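Local coordinates for 457aa long hypothetical protein (Pyrococcus horikoshii, PDB 2CSU) that is of unknown function but combines a Rossmann-type CoA-binding domain with two domains related to those of succinyl-CoA ligases, at residues 23-36 / 135-147. Residues are numbered along the deposited sequence; the frame is centred on the assembly and turned at random.
Sequences LGYEVFKNLKEYKK and THVDLNATFITVA
Asn30 of helix 23-31 reaches across to strand 139-142, which runs antiparallel to the helix with the two axes 7.0 Å apart. Its ND2 donates to Thr142 O at 2.7 Å, approaching from above the carbonyl plane with an N-H...O angle of 151°. The same carbonyl oxygen lies 3.3 Å from Val27 CA in a CA-H...O contact, so one backbone acceptor meets both helix backbone and side chain. Asn140 crosses Asn30 with the two amide planes 41° apart; its own ND2 is committed to Ile144 O by a nearly straight bond of 2.9 Å, which would fix the rotation of that amide, Ile144 O lying in its plane.

On the apolar side, Leu31 CD2 touches both Leu139 CD1 and Ala141 CB, each at 4.1 Å. Packing is tightest at the Tyr34 ring, where CD1 meets Leu139 CB at 3.5 Å. Leu139 CD1 also sits over one face of this ring, 3.8 Å from its centroid, while Val137 O and Asp138 O lie at the ring edge. With CG anti to the backbone N (chi1 -174°), Tyr34 brings that ring alongside the strand, and its hydroxyl bonds to Pro8 O. Leu31, Tyr34 and Leu139 continue onto strand 10-14 of the Rossmann-type parallel sheet. At the other end, Leu23 CD2 makes a CH-pi contact over one face of the Phe143 ring, which also meets Phe381 of the second subunit edge-to-face.

The side bearing the waters is looser. One water donates to Asn30 O and Asp138 O and accepts from Asn140 N; others join Glu33 O to Asp138 OD1 and Lys36 N to Val137 O. Beyond them, the extended Lys36 chain lies across Val137, CD to CG1 at 3.7 Å. A single direct amide bond and apolar packing thus probably set the strand against the helix, whereas waters bridge polar atoms of the two segments that do not bond directly.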
ATOM      1  N   LEU A  23      16.236 -19.634  17.399  1.00 32.75           N
ATOM      2  CA  LEU A  23      14.933 -19.037  17.650  1.00 30.76           C
ATOM      3  C   LEU A  23      14.697 -18.785  19.138  1.00 29.35           C
ATOM      4  O   LEU A  23      14.090 -17.780  19.520  1.00 28.14           O
ATOM      5  CB  LEU A  23      13.827 -19.938  17.075  1.00 29.79           C
ATOM      6  CG  LEU A  23      13.910 -20.268  15.581  1.00 29.61           C
ATOM      7  CD1 LEU A  23      12.761 -21.190  15.177  1.00 28.77           C
ATOM      8  CD2 LEU A  23      13.855 -18.995  14.781  1.00 28.00           C
ATOM      9  N   GLY A  24      15.180 -19.700  19.974  1.00 28.48           N
ATOM     10  CA  GLY A  24      15.027 -19.546  21.409  1.00 28.36           C
ATOM     11  C   GLY A  24      15.650 -18.260  21.927  1.00 28.24           C
ATOM     12  O   GLY A  24      15.235 -17.723  22.949  1.00 26.72           O
ATOM     13  N   TYR A  25      16.653 -17.767  21.210  1.00 28.41           N
ATOM     14  CA  TYR A  25      17.345 -16.530  21.581  1.00 28.80           C
ATOM     15  C   TYR A  25      16.412 -15.332  21.412  1.00 28.48           C
ATOM     16  O   TYR A  25      16.296 -14.495  22.303  1.00 28.15           O
ATOM     17  CB  TYR A  25      18.592 -16.353  20.699  1.00 28.31           C
ATOM     18  CG  TYR A  25      19.247 -14.992  20.802  1.00 28.91           C
ATOM     19  CD1 TYR A  25      20.222 -14.728  21.769  1.00 29.48           C
ATOM     20  CD2 TYR A  25      18.848 -13.948  19.968  1.00 29.53           C
ATOM     21  CE1 TYR A  25      20.773 -13.458  21.903  1.00 29.30           C
ATOM     22  CE2 TYR A  25      19.382 -12.680  20.092  1.00 29.97           C
ATOM     23  CZ  TYR A  25      20.343 -12.435  21.063  1.00 30.74           C
ATOM     24  OH  TYR A  25      20.855 -11.160  21.194  1.00 30.97           O
ATOM     25  N   GLU A  26      15.740 -15.260  20.264  1.00 28.80           N
ATOM     26  CA  GLU A  26      14.820 -14.165  19.974  1.00 28.97           C
ATOM     27  C   GLU A  26      13.590 -14.173  20.875  1.00 28.44           C
ATOM     28  O   GLU A  26      13.059 -13.122  21.237  1.00 29.03           O
ATOM     29  CB  GLU A  26      14.352 -14.233  18.515  1.00 31.29           C
ATOM     30  CG  GLU A  26      15.418 -14.036  17.449  1.00 33.35           C
ATOM     31  CD  GLU A  26      16.139 -12.702  17.559  1.00 35.87           C
ATOM     32  OE1 GLU A  26      15.496 -11.694  17.943  1.00 36.26           O
ATOM     33  OE2 GLU A  26      17.351 -12.662  17.238  1.00 38.36           O
ATOM     34  N   VAL A  27      13.115 -15.362  21.221  1.00 27.63           N
ATOM     35  CA  VAL A  27      11.940 -15.461  22.059  1.00 25.82           C
ATOM     36  C   VAL A  27      12.224 -14.896  23.453  1.00 26.50           C
ATOM     37  O   VAL A  27      11.438 -14.101  23.986  1.00 26.09           O
ATOM     38  CB  VAL A  27      11.472 -16.929  22.189  1.00 25.03           C
ATOM     39  CG1 VAL A  27      10.335 -17.018  23.172  1.00 23.03           C
ATOM     40  CG2 VAL A  27      11.058 -17.478  20.824  1.00 24.06           C
ATOM     41  N   PHE A  28      13.338 -15.312  24.052  1.00 26.09           N
ATOM     42  CA  PHE A  28      13.611 -14.775  25.376  1.00 26.27           C
ATOM     43  C   PHE A  28      13.914 -13.278  25.307  1.00 26.05           C
ATOM     44  O   PHE A  28      13.548 -12.492  26.172  1.00 26.18           O
ATOM     45  CB  PHE A  28      14.810 -15.530  25.952  1.00 25.69           C
ATOM     46  CG  PHE A  28      14.967 -15.205  27.409  1.00 26.41           C
ATOM     47  CD1 PHE A  28      13.977 -15.582  28.307  1.00 26.24           C
ATOM     48  CD2 PHE A  28      16.101 -14.545  27.850  1.00 25.97           C
ATOM     49  CE1 PHE A  28      14.129 -15.299  29.657  1.00 26.87           C
ATOM     50  CE2 PHE A  28      16.247 -14.267  29.207  1.00 25.44           C
ATOM     51  CZ  PHE A  28      15.264 -14.643  30.114  1.00 26.75           C
ATOM     52  N   LYS A  29      14.646 -12.902  24.242  1.00 27.21           N
ATOM     53  CA  LYS A  29      14.955 -11.494  24.040  1.00 28.87           C
ATOM     54  C   LYS A  29      13.682 -10.649  24.010  1.00 29.00           C
ATOM     55  O   LYS A  29      13.570  -9.604  24.638  1.00 28.64           O
ATOM     56  CB  LYS A  29      15.695 -11.357  22.710  1.00 29.86           C
ATOM     57  CG  LYS A  29      15.502  -9.974  22.082  1.00 33.75           C
ATOM     58  CD  LYS A  29      16.780  -9.451  21.426  1.00 35.36           C
ATOM     59  CE  LYS A  29      16.726  -9.523  19.895  1.00 36.89           C
ATOM     60  NZ  LYS A  29      17.883 -10.266  19.396  1.00 40.08           N
ATOM     61  N   ASN A  30      12.713 -11.122  23.209  1.00 29.12           N
ATOM     62  CA  ASN A  30      11.454 -10.396  23.109  1.00 29.39           C
ATOM     63  C   ASN A  30      10.707 -10.387  24.444  1.00 29.84           C
ATOM     64  O   ASN A  30      10.017  -9.436  24.788  1.00 30.90           O
ATOM     65  CB  ASN A  30      10.599 -11.069  22.036  1.00 29.03           C
ATOM     66  CG  ASN A  30      11.171 -10.760  20.677  1.00 28.56           C
ATOM     67  OD1 ASN A  30      11.571  -9.638  20.381  1.00 29.28           O
ATOM     68  ND2 ASN A  30      11.192 -11.795  19.823  1.00 30.35           N
ATOM     69  N   LEU A  31      10.775 -11.463  25.220  1.00 30.11           N
ATOM     70  CA  LEU A  31      10.032 -11.509  26.472  1.00 29.85           C
ATOM     71  C   LEU A  31      10.671 -10.701  27.596  1.00 30.45           C
ATOM     72  O   LEU A  31      10.111 -10.610  28.693  1.00 30.36           O
ATOM     73  CB  LEU A  31       9.830 -12.966  26.918  1.00 28.29           C
ATOM     74  CG  LEU A  31       8.860 -13.727  26.001  1.00 28.37           C
ATOM     75  CD1 LEU A  31       8.710 -15.172  26.448  1.00 26.86           C
ATOM     76  CD2 LEU A  31       7.510 -13.016  26.015  1.00 26.90           C
ATOM     77  N   LYS A  32      11.837 -10.119  27.332  1.00 30.85           N
ATOM     78  CA  LYS A  32      12.458  -9.308  28.370  1.00 32.58           C
ATOM     79  C   LYS A  32      11.668  -8.018  28.597  1.00 33.73           C
ATOM     80  O   LYS A  32      11.830  -7.311  29.584  1.00 34.09           O
ATOM     81  CB  LYS A  32      13.879  -8.972  27.918  1.00 32.88           C
ATOM     82  CG  LYS A  32      14.803 -10.191  27.952  1.00 34.25           C
ATOM     83  CD  LYS A  32      15.875 -10.073  29.036  1.00 34.58           C
ATOM     84  CE  LYS A  32      17.158  -9.410  28.524  1.00 35.09           C
ATOM     85  NZ  LYS A  32      18.263  -9.718  29.428  1.00 34.58           N
ATOM     86  N   GLU A  33      10.813  -7.706  27.608  1.00 35.27           N
ATOM     87  CA  GLU A  33       9.989  -6.505  27.700  1.00 36.43           C
ATOM     88  C   GLU A  33       8.685  -6.762  28.464  1.00 36.89           C
ATOM     89  O   GLU A  33       7.869  -5.875  28.680  1.00 37.40           O
ATOM     90  CB  GLU A  33       9.675  -6.032  26.280  1.00 37.11           C
ATOM     91  CG  GLU A  33      10.913  -5.515  25.545  1.00 39.35           C
ATOM     92  CD  GLU A  33      10.541  -5.162  24.123  1.00 39.59           C
ATOM     93  OE1 GLU A  33       9.542  -4.485  23.929  1.00 40.37           O
ATOM     94  OE2 GLU A  33      11.253  -5.584  23.213  1.00 39.47           O
ATOM     95  N   TYR A  34       8.485  -8.037  28.841  1.00 36.92           N
ATOM     96  CA  TYR A  34       7.261  -8.394  29.549  1.00 37.48           C
ATOM     97  C   TYR A  34       7.458  -8.366  31.071  1.00 38.33           C
ATOM     98  O   TYR A  34       8.140  -9.197  31.658  1.00 39.14           O
ATOM     99  CB  TYR A  34       6.844  -9.792  29.088  1.00 35.68           C
ATOM    100  CG  TYR A  34       5.523 -10.146  29.667  1.00 34.34           C
ATOM    101  CD1 TYR A  34       4.369  -9.524  29.202  1.00 33.86           C
ATOM    102  CD2 TYR A  34       5.440 -11.069  30.709  1.00 33.32           C
ATOM    103  CE1 TYR A  34       3.141  -9.821  29.771  1.00 32.99           C
ATOM    104  CE2 TYR A  34       4.213 -11.360  31.285  1.00 33.67           C
ATOM    105  CZ  TYR A  34       3.068 -10.734  30.824  1.00 33.64           C
ATOM    106  OH  TYR A  34       1.841 -11.035  31.380  1.00 33.03           O
ATOM    107  N   LYS A  35       6.851  -7.340  31.710  1.00 40.12           N
ATOM    108  CA  LYS A  35       7.059  -7.150  33.142  1.00 42.24           C
ATOM    109  C   LYS A  35       5.773  -7.321  33.966  1.00 43.20           C
ATOM    110  O   LYS A  35       5.763  -7.221  35.185  1.00 43.33           O
ATOM    111  CB  LYS A  35       7.620  -5.745  33.353  1.00 42.78           C
ATOM    112  CG  LYS A  35       8.673  -5.387  32.306  1.00 44.36           C
ATOM    113  CD  LYS A  35      10.094  -5.532  32.846  1.00 45.40           C
ATOM    114  CE  LYS A  35      11.119  -4.756  32.009  1.00 46.02           C
ATOM    115  NZ  LYS A  35      12.085  -5.686  31.433  1.00 46.78           N
ATOM    116  N   LYS A  36       4.648  -7.529  33.256  1.00 43.97           N
ATOM    117  CA  LYS A  36       3.413  -7.793  33.983  1.00 45.05           C
ATOM    118  C   LYS A  36       3.407  -9.218  34.544  1.00 45.11           C
ATOM    119  O   LYS A  36       2.428  -9.712  35.088  1.00 45.48           O
ATOM    120  CB  LYS A  36       2.233  -7.583  33.038  1.00 46.50           C
ATOM    121  CG  LYS A  36       1.270  -6.522  33.568  1.00 47.79           C
ATOM    122  CD  LYS A  36      -0.167  -6.752  33.106  1.00 49.73           C
ATOM    123  CE  LYS A  36      -1.088  -5.590  33.486  1.00 51.35           C
ATOM    124  NZ  LYS A  36      -2.464  -5.926  33.124  1.00 51.54           N
ATOM    125  N   THR A 135      -0.000  -7.067  22.824  1.00 27.78           N
ATOM    126  CA  THR A 135       0.633  -5.756  22.812  1.00 28.74           C
ATOM    127  C   THR A 135       0.175  -4.896  23.991  1.00 29.76           C
ATOM    128  O   THR A 135       0.887  -4.023  24.461  1.00 30.21           O
ATOM    129  CB  THR A 135       0.303  -5.065  21.488  1.00 28.08           C
ATOM    130  OG1 THR A 135      -1.108  -5.015  21.307  1.00 29.35           O
ATOM    131  CG2 THR A 135       0.918  -5.836  20.319  1.00 28.37           C
ATOM    132  N   HIS A 136      -1.064  -5.151  24.451  1.00 30.71           N
ATOM    133  CA  HIS A 136      -1.606  -4.336  25.535  1.00 31.89           C
ATOM    134  C   HIS A 136      -0.744  -4.391  26.802  1.00 31.56           C
ATOM    135  O   HIS A 136      -0.694  -3.464  27.604  1.00 30.95           O
ATOM    136  CB  HIS A 136      -3.020  -4.828  25.837  1.00 33.91           C
ATOM    137  CG  HIS A 136      -3.691  -3.865  26.778  1.00 37.29           C
ATOM    138  ND1 HIS A 136      -4.643  -4.236  27.669  1.00 38.99           N
ATOM    139  CD2 HIS A 136      -3.491  -2.483  26.896  1.00 38.84           C
ATOM    140  CE1 HIS A 136      -5.006  -3.107  28.309  1.00 39.48           C
ATOM    141  NE2 HIS A 136      -4.332  -2.041  27.865  1.00 39.53           N
ATOM    142  N   VAL A 137      -0.091  -5.553  26.994  1.00 31.03           N
ATOM    143  CA  VAL A 137       0.785  -5.701  28.152  1.00 30.05           C
ATOM    144  C   VAL A 137       2.213  -6.070  27.735  1.00 30.05           C
ATOM    145  O   VAL A 137       2.940  -6.751  28.447  1.00 30.78           O
ATOM    146  CB  VAL A 137       0.202  -6.789  29.055  1.00 29.99           C
ATOM    147  CG1 VAL A 137      -1.181  -6.370  29.553  1.00 28.86           C
ATOM    148  CG2 VAL A 137       0.084  -8.095  28.295  1.00 29.99           C
ATOM    149  N   ASP A 138       2.647  -5.587  26.571  1.00 29.96           N
ATOM    150  CA  ASP A 138       3.998  -5.808  26.070  1.00 30.54           C
ATOM    151  C   ASP A 138       4.436  -7.277  26.108  1.00 30.21           C
ATOM    152  O   ASP A 138       5.581  -7.589  26.470  1.00 30.84           O
ATOM    153  CB  ASP A 138       5.001  -4.946  26.862  1.00 32.13           C
ATOM    154  CG  ASP A 138       4.764  -3.444  26.688  1.00 33.95           C
ATOM    155  OD1 ASP A 138       5.358  -2.651  27.449  1.00 35.10           O
ATOM    156  OD2 ASP A 138       3.993  -3.048  25.790  1.00 35.72           O
ATOM    157  N   LEU A 139       3.528  -8.173  25.733  1.00 28.75           N
ATOM    158  CA  LEU A 139       3.818  -9.603  25.708  1.00 27.32           C
ATOM    159  C   LEU A 139       4.065 -10.039  24.264  1.00 26.76           C
ATOM    160  O   LEU A 139       3.155 -10.020  23.441  1.00 25.56           O
ATOM    161  CB  LEU A 139       2.642 -10.396  26.279  1.00 26.69           C
ATOM    162  CG  LEU A 139       2.694 -11.926  26.095  1.00 26.18           C
ATOM    163  CD1 LEU A 139       3.571 -12.557  27.173  1.00 24.21           C
ATOM    164  CD2 LEU A 139       1.276 -12.498  26.182  1.00 23.59           C
ATOM    165  N   ASN A 140       5.302 -10.422  23.961  1.00 26.05           N
ATOM    166  CA  ASN A 140       5.660 -10.864  22.625  1.00 25.70           C
ATOM    167  C   ASN A 140       6.395 -12.199  22.697  1.00 25.45           C
ATOM    168  O   ASN A 140       7.622 -12.254  22.623  1.00 25.24           O
ATOM    169  CB  ASN A 140       6.518  -9.793  21.934  1.00 25.89           C
ATOM    170  CG  ASN A 140       6.894 -10.163  20.510  1.00 27.06           C
ATOM    171  OD1 ASN A 140       6.166 -10.883  19.834  1.00 28.81           O
ATOM    172  ND2 ASN A 140       8.044  -9.659  20.041  1.00 24.27           N
ATOM    173  N   ALA A 141       5.619 -13.270  22.863  1.00 24.22           N
ATOM    174  CA  ALA A 141       6.135 -14.632  22.931  1.00 22.64           C
ATOM    175  C   ALA A 141       6.303 -15.134  21.488  1.00 23.19           C
ATOM    176  O   ALA A 141       5.611 -16.065  21.039  1.00 23.48           O
ATOM    177  CB  ALA A 141       5.155 -15.513  23.690  1.00 22.34           C
ATOM    178  N   THR A 142       7.230 -14.504  20.775  1.00 22.44           N
ATOM    179  CA  THR A 142       7.515 -14.823  19.384  1.00 24.14           C
ATOM    180  C   THR A 142       8.996 -14.601  19.097  1.00 25.37           C
ATOM    181  O   THR A 142       9.732 -14.086  19.952  1.00 24.77           O
ATOM    182  CB  THR A 142       6.712 -13.888  18.440  1.00 24.75           C
ATOM    183  OG1 THR A 142       7.180 -12.537  18.568  1.00 26.94           O
ATOM    184  CG2 THR A 142       5.267 -13.919  18.781  1.00 26.17           C
ATOM    185  N   PHE A 143       9.441 -14.988  17.897  1.00 25.52           N
ATOM    186  CA  PHE A 143      10.823 -14.757  17.517  1.00 24.21           C
ATOM    187  C   PHE A 143      10.900 -13.657  16.458  1.00 23.75           C
ATOM    188  O   PHE A 143      11.853 -13.576  15.690  1.00 25.04           O
ATOM    189  CB  PHE A 143      11.506 -16.052  17.050  1.00 24.94           C
ATOM    190  CG  PHE A 143      10.806 -16.755  15.920  1.00 24.44           C
ATOM    191  CD1 PHE A 143      10.998 -16.352  14.602  1.00 24.11           C
ATOM    192  CD2 PHE A 143       9.967 -17.827  16.176  1.00 24.02           C
ATOM    193  CE1 PHE A 143      10.361 -17.014  13.555  1.00 23.91           C
ATOM    194  CE2 PHE A 143       9.322 -18.500  15.142  1.00 23.58           C
ATOM    195  CZ  PHE A 143       9.518 -18.096  13.828  1.00 24.26           C
ATOM    196  N   ILE A 144       9.891 -12.796  16.435  1.00 23.33           N
ATOM    197  CA  ILE A 144       9.863 -11.669  15.501  1.00 23.02           C
ATOM    198  C   ILE A 144       9.523 -10.389  16.267  1.00 23.34           C
ATOM    199  O   ILE A 144       9.063 -10.444  17.401  1.00 23.35           O
ATOM    200  CB  ILE A 144       8.824 -11.876  14.349  1.00 22.82           C
ATOM    201  CG1 ILE A 144       7.403 -11.880  14.905  1.00 21.42           C
ATOM    202  CG2 ILE A 144       9.124 -13.182  13.599  1.00 21.26           C
ATOM    203  CD1 ILE A 144       6.340 -11.876  13.804  1.00 22.47           C
ATOM    204  N   THR A 145       9.759  -9.232  15.664  1.00 25.03           N
ATOM    205  CA  THR A 145       9.473  -7.974  16.351  1.00 25.99           C
ATOM    206  C   THR A 145       7.976  -7.831  16.681  1.00 25.78           C
ATOM    207  O   THR A 145       7.117  -8.304  15.935  1.00 24.59           O
ATOM    208  CB  THR A 145       9.957  -6.761  15.498  1.00 27.61           C
ATOM    209  OG1 THR A 145       9.891  -5.571  16.287  1.00 31.08           O
ATOM    210  CG2 THR A 145       9.086  -6.579  14.279  1.00 29.25           C
ATOM    211  N   VAL A 146       7.671  -7.183  17.804  1.00 25.99           N
ATOM    212  CA  VAL A 146       6.289  -6.999  18.240  1.00 26.11           C
ATOM    213  C   VAL A 146       5.526  -5.993  17.364  1.00 27.11           C
ATOM    214  O   VAL A 146       6.076  -4.997  16.902  1.00 27.73           O
ATOM    215  CB  VAL A 146       6.237  -6.528  19.738  1.00 26.88           C
ATOM    216  CG1 VAL A 146       6.616  -5.055  19.844  1.00 26.01           C
ATOM    217  CG2 VAL A 146       4.857  -6.774  20.326  1.00 27.15           C
ATOM    218  N   ALA A 147       4.257  -6.266  17.118  1.00 27.19           N
ATOM    219  CA  ALA A 147       3.467  -5.362  16.305  1.00 29.14           C
ATOM    220  C   ALA A 147       3.151  -4.131  17.152  1.00 29.57           C
ATOM    221  O   ALA A 147       3.320  -4.152  18.379  1.00 29.32           O
ATOM    222  CB  ALA A 147       2.163  -6.054  15.866  1.00 28.82           C
TER
HETATM  223  O   HOH W   1       7.618  -9.482  25.567  1.00 21.03           O
HETATM  224  O   HOH W   2       8.993  -7.603  22.532  1.00 35.15           O
HETATM  225  O   HOH W   3      10.306  -6.626  19.443  1.00 47.08           O
HETATM  226  O   HOH W   4       7.287  -3.154  29.336  1.00 41.13           O
HETATM  227  O   HOH W   5       4.389  -6.293  30.864  1.00 24.33           O